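Local coordinates for protein glutathione transferase (Lolium rigidum, PDB 6ZB6) that probably conjugates glutathione to electrophilic xenobiotics, herbicides among them, as a phi-class glutathione transferase, at residues T13-A16 with R17-F21; V98-W101 with T102-A106; D163-F167 with A168-H172. One frame throughout, in Å; residues are numbered along the deposited sequence.

Contact 1: residues T13-A16 with R17-F21. With GTB (S-(p-nitrobenzyl)glutathione), chain G.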
loop_
_atom_site.group_PDB
_atom_site.type_symbol
_atom_site.label_atom_id
_atom_site.label_comp_id
_atom_site.label_asym_id
_atom_site.label_seq_id
_atom_site.Cartn_x
_atom_site.Cartn_y
_atom_site.Cartn_z
ATOM N N THR A 13 0.532 -7.003 1.659
ATOM C CA THR A 13 0.543 -5.608 1.201
ATOM C C THR A 13 -0.807 -4.927 1.388
ATOM O O THR A 13 -0.890 -3.808 1.910
ATOM C CB THR A 13 0.934 -5.536 -0.274
ATOM O OG1 THR A 13 0.247 -6.557 -0.994
ATOM C CG2 THR A 13 2.446 -5.716 -0.437
ATOM N N ASN A 14 -1.879 -5.573 0.947
ATOM C CA ASN A 14 -3.155 -4.871 0.953
ATOM C C ASN A 14 -3.800 -4.859 2.332
ATOM O O ASN A 14 -4.657 -4.006 2.592
ATOM C CB ASN A 14 -4.070 -5.468 -0.121
ATOM C CG ASN A 14 -3.515 -5.249 -1.520
ATOM O OD1 ASN A 14 -3.360 -4.111 -1.964
ATOM N ND2 ASN A 14 -3.160 -6.333 -2.198
ATOM N N VAL A 15 -3.382 -5.749 3.235
ATOM C CA VAL A 15 -3.731 -5.576 4.643
ATOM C C VAL A 15 -3.011 -4.364 5.218
ATOM O O VAL A 15 -3.625 -3.495 5.856
ATOM C CB VAL A 15 -3.403 -6.850 5.443
ATOM C CG1 VAL A 15 -3.554 -6.580 6.935
ATOM C CG2 VAL A 15 -4.280 -8.017 4.995
ATOM N N ALA A 16 -1.684 -4.309 5.021
ATOM C CA ALA A 16 -0.880 -3.203 5.518
ATOM C C ALA A 16 -1.430 -1.870 5.049
ATOM O O ALA A 16 -1.394 -0.885 5.794
ATOM C CB ALA A 16 0.575 -3.353 5.055
ATOM N N ARG A 17 -1.955 -1.826 3.817
ATOM C CA ARG A 17 -2.523 -0.586 3.292
ATOM C C ARG A 17 -3.575 -0.025 4.246
ATOM O O ARG A 17 -3.540 1.158 4.609
ATOM C CB ARG A 17 -3.110 -0.833 1.896
ATOM C CG ARG A 17 -3.735 0.406 1.256
ATOM C CD ARG A 17 -4.679 0.070 0.097
ATOM N NE ARG A 17 -4.099 -0.885 -0.847
ATOM C CZ ARG A 17 -3.128 -0.586 -1.711
ATOM N NH1 ARG A 17 -2.646 0.652 -1.774
ATOM N NH2 ARG A 17 -2.640 -1.519 -2.523
ATOM N N VAL A 18 -4.492 -0.888 4.698
ATOM C CA VAL A 18 -5.541 -0.492 5.636
ATOM C C VAL A 18 -4.948 -0.090 6.985
ATOM O O VAL A 18 -5.345 0.919 7.584
ATOM C CB VAL A 18 -6.551 -1.644 5.792
ATOM C CG1 VAL A 18 -7.646 -1.287 6.831
ATOM C CG2 VAL A 18 -7.149 -2.040 4.428
ATOM N N LEU A 19 -3.995 -0.873 7.490
ATOM C CA LEU A 19 -3.416 -0.568 8.794
ATOM C C LEU A 19 -2.764 0.810 8.797
ATOM O O LEU A 19 -2.842 1.535 9.794
ATOM C CB LEU A 19 -2.413 -1.651 9.197
ATOM C CG LEU A 19 -2.919 -3.097 9.191
ATOM C CD1 LEU A 19 -1.890 -4.058 9.799
ATOM C CD2 LEU A 19 -4.278 -3.226 9.891
ATOM N N VAL A 20 -2.125 1.192 7.688
ATOM C CA VAL A 20 -1.553 2.533 7.585
ATOM C C VAL A 20 -2.627 3.591 7.825
ATOM O O VAL A 20 -2.449 4.510 8.632
ATOM C CB VAL A 20 -0.861 2.726 6.223
ATOM C CG1 VAL A 20 -0.591 4.214 5.988
ATOM C CG2 VAL A 20 0.477 1.927 6.175
ATOM N N PHE A 21 -3.764 3.481 7.137
ATOM C CA PHE A 21 -4.759 4.536 7.296
ATOM C C PHE A 21 -5.421 4.485 8.667
ATOM O O PHE A 21 -5.729 5.540 9.236
ATOM C CB PHE A 21 -5.758 4.472 6.148
ATOM C CG PHE A 21 -5.122 4.789 4.828
ATOM C CD1 PHE A 21 -4.607 6.057 4.594
ATOM C CD2 PHE A 21 -4.957 3.805 3.858
ATOM C CE1 PHE A 21 -3.987 6.361 3.392
ATOM C CE2 PHE A 21 -4.327 4.102 2.642
ATOM C CZ PHE A 21 -3.844 5.375 2.408
HETATM N N1 GTB G . -7.725 -5.644 -4.890
HETATM C CA1 GTB G . -7.602 -6.416 -3.663
HETATM C C1 GTB G . -7.402 -5.456 -2.480
HETATM O O11 GTB G . -6.712 -4.409 -2.617
HETATM O O12 GTB G . -7.924 -5.699 -1.359
HETATM C CB1 GTB G . -6.404 -7.357 -3.824
HETATM C CG1 GTB G . -6.243 -8.157 -2.532
HETATM C CD1 GTB G . -5.225 -9.273 -2.692
HETATM O OE1 GTB G . -4.649 -9.452 -3.721
HETATM N N2 GTB G . -4.963 -10.117 -1.552
HETATM C CA2 GTB G . -3.993 -11.180 -1.720
HETATM C C2 GTB G . -4.715 -12.510 -1.566
HETATM O O2 GTB G . -5.525 -12.690 -0.710
HETATM C CB2 GTB G . -2.895 -11.036 -0.663
HETATM S SG2 GTB G . -1.970 -9.491 -0.991
HETATM N N3 GTB G . -4.423 -13.570 -2.499
HETATM C CA3 GTB G . -5.105 -14.839 -2.347
HETATM C C3 GTB G . -5.865 -15.190 -3.622
HETATM O O31 GTB G . -6.186 -16.391 -3.844
HETATM O O32 GTB G . -6.176 -14.290 -4.451
HETATM C "C'" GTB G . -1.072 -9.681 -2.559
HETATM C "C1'" GTB G . -0.110 -10.858 -2.424
HETATM C "C2'" GTB G . -0.287 -11.987 -3.208
HETATM C "C3'" GTB G . 0.583 -13.061 -3.091
HETATM C "C4'" GTB G . 1.637 -13.005 -2.192
HETATM N N41 GTB G . 2.554 -14.135 -2.063
HETATM O O41 GTB G . 2.463 -15.242 -2.927
HETATM O O42 GTB G . 3.372 -14.118 -1.222
HETATM C "C5'" GTB G . 1.811 -11.873 -1.405
HETATM C "C6'" GTB G . 0.941 -10.798 -1.520
#

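Contact 2: residues V98-W101 with T102-A106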
loop_
_atom_site.group_PDB
_atom_site.type_symbol
_atom_site.label_atom_id
_atom_site.label_comp_id
_atom_site.label_asym_id
_atom_site.label_seq_id
_atom_site.Cartn_x
_atom_site.Cartn_y
_atom_site.Cartn_z
ATOM N N VAL A 98 -6.171 14.286 -5.742
ATOM C CA VAL A 98 -5.963 13.081 -4.939
ATOM C C VAL A 98 -6.470 11.850 -5.684
ATOM O O VAL A 98 -5.799 10.810 -5.719
ATOM C CB VAL A 98 -6.640 13.230 -3.562
ATOM C CG1 VAL A 98 -6.592 11.905 -2.768
ATOM C CG2 VAL A 98 -6.011 14.378 -2.788
ATOM N N ASP A 99 -7.661 11.946 -6.297
ATOM C CA ASP A 99 -8.220 10.812 -7.033
ATOM C C ASP A 99 -7.344 10.420 -8.215
ATOM O O ASP A 99 -7.165 9.230 -8.500
ATOM C CB ASP A 99 -9.646 11.141 -7.542
ATOM C CG ASP A 99 -10.697 11.070 -6.460
ATOM O OD1 ASP A 99 -10.394 10.558 -5.355
ATOM O OD2 ASP A 99 -11.849 11.517 -6.719
ATOM N N VAL A 100 -6.851 11.407 -8.963
ATOM C CA VAL A 100 -6.035 11.115 -10.133
ATOM C C VAL A 100 -4.850 10.248 -9.736
ATOM O O VAL A 100 -4.598 9.188 -10.327
ATOM C CB VAL A 100 -5.562 12.420 -10.800
ATOM C CG1 VAL A 100 -4.421 12.135 -11.776
ATOM C CG2 VAL A 100 -6.713 13.118 -11.512
ATOM N N TRP A 101 -4.112 10.677 -8.722
ATOM C CA TRP A 101 -2.859 9.999 -8.427
ATOM C C TRP A 101 -3.071 8.733 -7.605
ATOM O O TRP A 101 -2.196 7.861 -7.585
ATOM C CB TRP A 101 -1.890 10.992 -7.767
ATOM C CG TRP A 101 -1.426 11.976 -8.798
ATOM C CD1 TRP A 101 -1.975 13.193 -9.079
ATOM C CD2 TRP A 101 -0.365 11.783 -9.753
ATOM N NE1 TRP A 101 -1.298 13.788 -10.127
ATOM C CE2 TRP A 101 -0.314 12.940 -10.563
ATOM C CE3 TRP A 101 0.556 10.751 -9.989
ATOM C CZ2 TRP A 101 0.629 13.101 -11.586
ATOM C CZ3 TRP A 101 1.489 10.909 -11.013
ATOM C CH2 TRP A 101 1.514 12.076 -11.800
ATOM N N THR A 102 -4.235 8.582 -6.982
ATOM C CA THR A 102 -4.609 7.285 -6.436
ATOM C C THR A 102 -4.852 6.275 -7.555
ATOM O O THR A 102 -4.431 5.116 -7.459
ATOM C CB THR A 102 -5.865 7.452 -5.575
ATOM O OG1 THR A 102 -5.569 8.351 -4.485
ATOM C CG2 THR A 102 -6.361 6.094 -5.052
ATOM N N GLU A 103 -5.549 6.700 -8.617
ATOM C CA GLU A 103 -5.741 5.849 -9.788
ATOM C C GLU A 103 -4.418 5.537 -10.477
ATOM O O GLU A 103 -4.221 4.420 -10.966
ATOM C CB GLU A 103 -6.697 6.513 -10.781
ATOM C CG GLU A 103 -8.139 6.699 -10.267
ATOM C CD GLU A 103 -8.802 5.391 -9.904
ATOM O OE1 GLU A 103 -8.753 4.443 -10.728
ATOM O OE2 GLU A 103 -9.376 5.304 -8.793
ATOM N N VAL A 104 -3.506 6.515 -10.542
ATOM C CA VAL A 104 -2.203 6.246 -11.145
ATOM C C VAL A 104 -1.514 5.105 -10.417
ATOM O O VAL A 104 -0.949 4.197 -11.048
ATOM C CB VAL A 104 -1.320 7.505 -11.159
ATOM C CG1 VAL A 104 0.086 7.124 -11.607
ATOM C CG2 VAL A 104 -1.895 8.569 -12.071
ATOM N N ASP A 105 -1.546 5.122 -9.081
ATOM C CA ASP A 105 -0.963 4.004 -8.348
ATOM C C ASP A 105 -1.623 2.703 -8.741
ATOM O O ASP A 105 -0.942 1.728 -9.064
ATOM C CB ASP A 105 -1.070 4.194 -6.836
ATOM C CG ASP A 105 -0.717 2.910 -6.070
ATOM O OD1 ASP A 105 0.457 2.486 -6.129
ATOM O OD2 ASP A 105 -1.599 2.313 -5.414
ATOM N N ALA A 106 -2.965 2.674 -8.738
ATOM C CA ALA A 106 -3.676 1.428 -8.981
ATOM C C ALA A 106 -3.413 0.886 -10.391
ATOM O O ALA A 106 -3.274 -0.328 -10.579
ATOM C CB ALA A 106 -5.190 1.648 -8.744
#

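Contact 3: residues D163-F167 with A168-H172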
loop_
_atom_site.group_PDB
_atom_site.type_symbol
_atom_site.label_atom_id
_atom_site.label_comp_id
_atom_site.label_asym_id
_atom_site.label_seq_id
_atom_site.Cartn_x
_atom_site.Cartn_y
_atom_site.Cartn_z
ATOM N N ASP A 163 0.801 20.364 -2.646
ATOM C CA ASP A 163 1.631 20.650 -1.477
ATOM C C ASP A 163 1.047 20.081 -0.188
ATOM O O ASP A 163 1.043 20.744 0.852
ATOM C CB ASP A 163 1.835 22.161 -1.376
ATOM C CG ASP A 163 2.785 22.553 -0.260
ATOM O OD1 ASP A 163 2.376 23.358 0.607
ATOM O OD2 ASP A 163 3.923 22.031 -0.232
ATOM N N PHE A 164 0.524 18.859 -0.233
ATOM C CA PHE A 164 -0.006 18.209 0.953
ATOM C C PHE A 164 0.034 16.704 0.738
ATOM O O PHE A 164 -0.195 16.221 -0.375
ATOM C CB PHE A 164 -1.444 18.667 1.252
ATOM C CG PHE A 164 -2.389 18.487 0.094
ATOM C CD1 PHE A 164 -2.557 19.497 -0.842
ATOM C CD2 PHE A 164 -3.099 17.304 -0.066
ATOM C CE1 PHE A 164 -3.422 19.329 -1.915
ATOM C CE2 PHE A 164 -3.956 17.131 -1.127
ATOM C CZ PHE A 164 -4.125 18.147 -2.051
ATOM N N VAL A 165 0.343 15.971 1.804
ATOM C CA VAL A 165 0.299 14.524 1.731
ATOM C C VAL A 165 -1.161 14.111 1.633
ATOM O O VAL A 165 -2.052 14.782 2.163
ATOM C CB VAL A 165 1.004 13.888 2.947
ATOM C CG1 VAL A 165 0.224 14.113 4.231
ATOM C CG2 VAL A 165 1.278 12.414 2.720
ATOM N N SER A 166 -1.418 13.024 0.915
ATOM C CA SER A 166 -2.790 12.611 0.656
ATOM C C SER A 166 -2.856 11.099 0.525
ATOM O O SER A 166 -1.835 10.409 0.553
ATOM C CB SER A 166 -3.333 13.320 -0.591
ATOM O OG SER A 166 -2.886 12.679 -1.774
ATOM N N PHE A 167 -4.095 10.595 0.430
ATOM C CA PHE A 167 -4.416 9.216 0.076
ATOM C C PHE A 167 -3.562 8.709 -1.082
ATOM O O PHE A 167 -3.111 7.561 -1.074
ATOM C CB PHE A 167 -5.909 9.153 -0.292
ATOM C CG PHE A 167 -6.512 7.775 -0.294
ATOM C CD1 PHE A 167 -6.469 6.975 0.833
ATOM C CD2 PHE A 167 -7.194 7.308 -1.425
ATOM C CE1 PHE A 167 -7.076 5.701 0.835
ATOM C CE2 PHE A 167 -7.809 6.042 -1.438
ATOM C CZ PHE A 167 -7.750 5.238 -0.306
ATOM N N ALA A 168 -3.365 9.551 -2.100
ATOM C CA ALA A 168 -2.592 9.129 -3.268
ATOM C C ALA A 168 -1.186 8.693 -2.870
ATOM O O ALA A 168 -0.731 7.612 -3.265
ATOM C CB ALA A 168 -2.528 10.261 -4.294
ATOM N N ASP A 169 -0.493 9.511 -2.072
ATOM C CA ASP A 169 0.894 9.194 -1.705
ATOM C C ASP A 169 0.966 7.919 -0.877
ATOM O O ASP A 169 1.739 7.005 -1.190
ATOM C CB ASP A 169 1.538 10.341 -0.926
ATOM C CG ASP A 169 1.397 11.666 -1.625
ATOM O OD1 ASP A 169 2.157 11.910 -2.588
ATOM O OD2 ASP A 169 0.520 12.451 -1.214
ATOM N N LEU A 170 0.133 7.820 0.165
ATOM C CA LEU A 170 0.263 6.713 1.106
ATOM C C LEU A 170 -0.145 5.378 0.504
ATOM O O LEU A 170 0.316 4.337 0.988
ATOM C CB LEU A 170 -0.522 7.015 2.380
ATOM C CG LEU A 170 -0.091 8.328 3.050
ATOM C CD1 LEU A 170 -0.767 8.505 4.410
ATOM C CD2 LEU A 170 1.442 8.412 3.202
ATOM N N ASN A 171 -0.989 5.369 -0.540
ATOM C CA ASN A 171 -1.300 4.116 -1.220
ATOM C C ASN A 171 -0.089 3.500 -1.904
ATOM O O ASN A 171 -0.107 2.302 -2.217
ATOM C CB ASN A 171 -2.404 4.335 -2.249
ATOM C CG ASN A 171 -3.790 4.139 -1.651
ATOM O OD1 ASN A 171 -4.071 3.093 -1.072
ATOM N ND2 ASN A 171 -4.652 5.151 -1.770
ATOM N N HIS A 172 0.963 4.288 -2.143
ATOM C CA HIS A 172 2.206 3.805 -2.720
ATOM C C HIS A 172 3.071 3.040 -1.728
ATOM O O HIS A 172 4.012 2.367 -2.156
ATOM C CB HIS A 172 3.010 4.986 -3.290
ATOM C CG HIS A 172 2.445 5.545 -4.562
ATOM N ND1 HIS A 172 1.347 6.381 -4.592
ATOM C CD2 HIS A 172 2.814 5.367 -5.852
ATOM C CE1 HIS A 172 1.077 6.707 -5.842
ATOM N NE2 HIS A 172 1.955 6.108 -6.629
HETATM O O HOH W 1 -0.717 14.270 -2.418
#

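Contact 1: residues T13-A16 with R17-F21
N14 and R17, side by side on one face of helix 13-24, are joined by a short bond from R17 NH2 to N14 OD1 (2.7 Å). The bond is fairly straight, 162° at the hydrogen; N14 OD1 lies at the edge of the guanidinium, close to its plane, and amide and guanidinium are only 27° from coplanar. R17 starts fully extended, CG opposite its backbone N, and then bends at chi3 (-47°), which turns the guanidinium so that NH2 meets the amide oxygen of N14. NE and NH1 are engaged too, by S68 and N171, so all three guanidinium nitrogens are held and the rotation of the group is fixed. On the asparagine, ND2 bonds to the hydroxyl of Y175, which settles which way its amide is flipped.

Helix 13-24 is the crossover of the beta-alpha-beta unit with strands 4-7 and 29-32, in the thioredoxin-like domain, and its first turn faces the bound S-(p-nitrobenzyl)glutathione. T13 OG1 comes within 3.7 Å of the thioether sulfur SG2, while N14 OD1 is 3.4 Å from the carboxylate oxygen O11. With free glutathione the helix N terminus would probably help stabilise the thiolate, as in related enzymes.

Packing is closest against the backbone: L19 CG rests 3.4 Å from V15 O, and V20 CG2 the same distance from A16 O. The V15 and L19 side chains, which lie side by side and point the same way, meet more loosely, with CG1 of V15 4.2 Å from CD1 of L19. This flank is not solvent but the interior, where I55, P56 and A10 lie against the two residues.

Contact 2: residues V98-W101 with T102-A106
From V98 to D105 the chain runs as regular alpha helix, the backbone N-H groups of T102, E103, V104 and D105 each bonding to the carbonyl four residues earlier, from V98 O to W101 O. One of these carbonyls has a second donor. V98 O takes the N-H of T102 at 3.0 Å and the hydroxyl of the same residue, T102 OG1, at 2.8 Å, the two approaching from opposite faces of its plane. OG1 is opposite the carbonyl carbon of its own residue (chi1 -61°), which turns the hydroxyl back along the helix toward the preceding turn and satisfies it there despite its burial.

On another flank the side chains of W101 and V104 run alongside each other. The isopropyl group of V104 meets the six-membered part of the indole obliquely, CG2 lying 3.9 Å from W101 CE3, while CG1 is 4.1 Å from W101 CZ3. V100 sends CG1 over a face of the same indole, displaced toward its rim, and stands a looser 4.4 Å from CG2 of V104. D99 and E103 occupy the exposed side. There the aliphatic part of the glutamate folds back, CG coming 3.2 Å from D99 O, whereas the carboxylates stay apart, with 6.4 Å between D99 OD1 and E103 OE2.

The stretch belongs to helix 92-127, the long helix of the all-helical domain. V98 and T102 face F167, and W101 and T102 face A168, both on helix 167-170; R153 and Y150 of helix 133-156 touch W101 and V104. At the far end D105 forms a salt bridge with R69 of helix 68-78, crossing to the thioredoxin-like domain.

Contact 3: residues D163-F167 with A168-H172
S166 and D169 form a capping box at the start of helix 167-170. The serine, at the N-cap, accepts the A168 N-H through OG (3.2 Å), and the aspartate in turn accepts the backbone N-H of the serine. Followed outward, D169 CB sits 3.7 Å from S166 O, its CG turned beside the backbone N (chi1 -52°), and CG itself is 4.0 Å from S166 N. The carboxylate then divides its work. OD2 accepts the N-H of S166 at 2.9 Å on its anti lone pair and also takes a bond from a water that links F164 O and S166 OG; OD1 accepts from L160 N and W197 NE1. This many donors would probably keep the group ionised.

Just outside the box V165 CG2 meets L170 CD2 at 4.0 Å, the side chains crossing at about a right angle. These are the residue before the N-cap and the fourth after it, so the pair is a hydrophobic staple; capping box and staple together form a motif known from this helix across the glutathione transferases.

On another side N171 places ND2 over the centre of the F167 ring, 3.2 Å above its plane, amide and ring standing 80° apart, while its OD1 accepts from R17. H172 ND1 gives a bond to A168 O (2.8 Å).

Helix 167-170 is packed between helix 92-127, which touches S166, A168 and H172, and the thioredoxin-like domain, whose helices 13-24 and 68-78 receive F167, L170 and N171.

Overall arrangement
The three contacts follow in series from the N terminus; each lies within a few consecutive residues, so none closes a long loop and none nests in or crosses another. Contact 1 comes first, on the opening helix of the thioredoxin-like domain beside the ligand. Contact 2 follows on helix 92-127, and contact 3 at the start of helix 167-170, their centres about 9 Å apart. In space they converge on the domain interface: F21 packs against F167 and L170, and the 98-106 stretch lies along A168 and H172. Two polar links, a hydrogen bond of R17 with N171 and a salt bridge of R69 with D105, tie helix 92-127 and the 168-172 segment to the glutathione-binding domain.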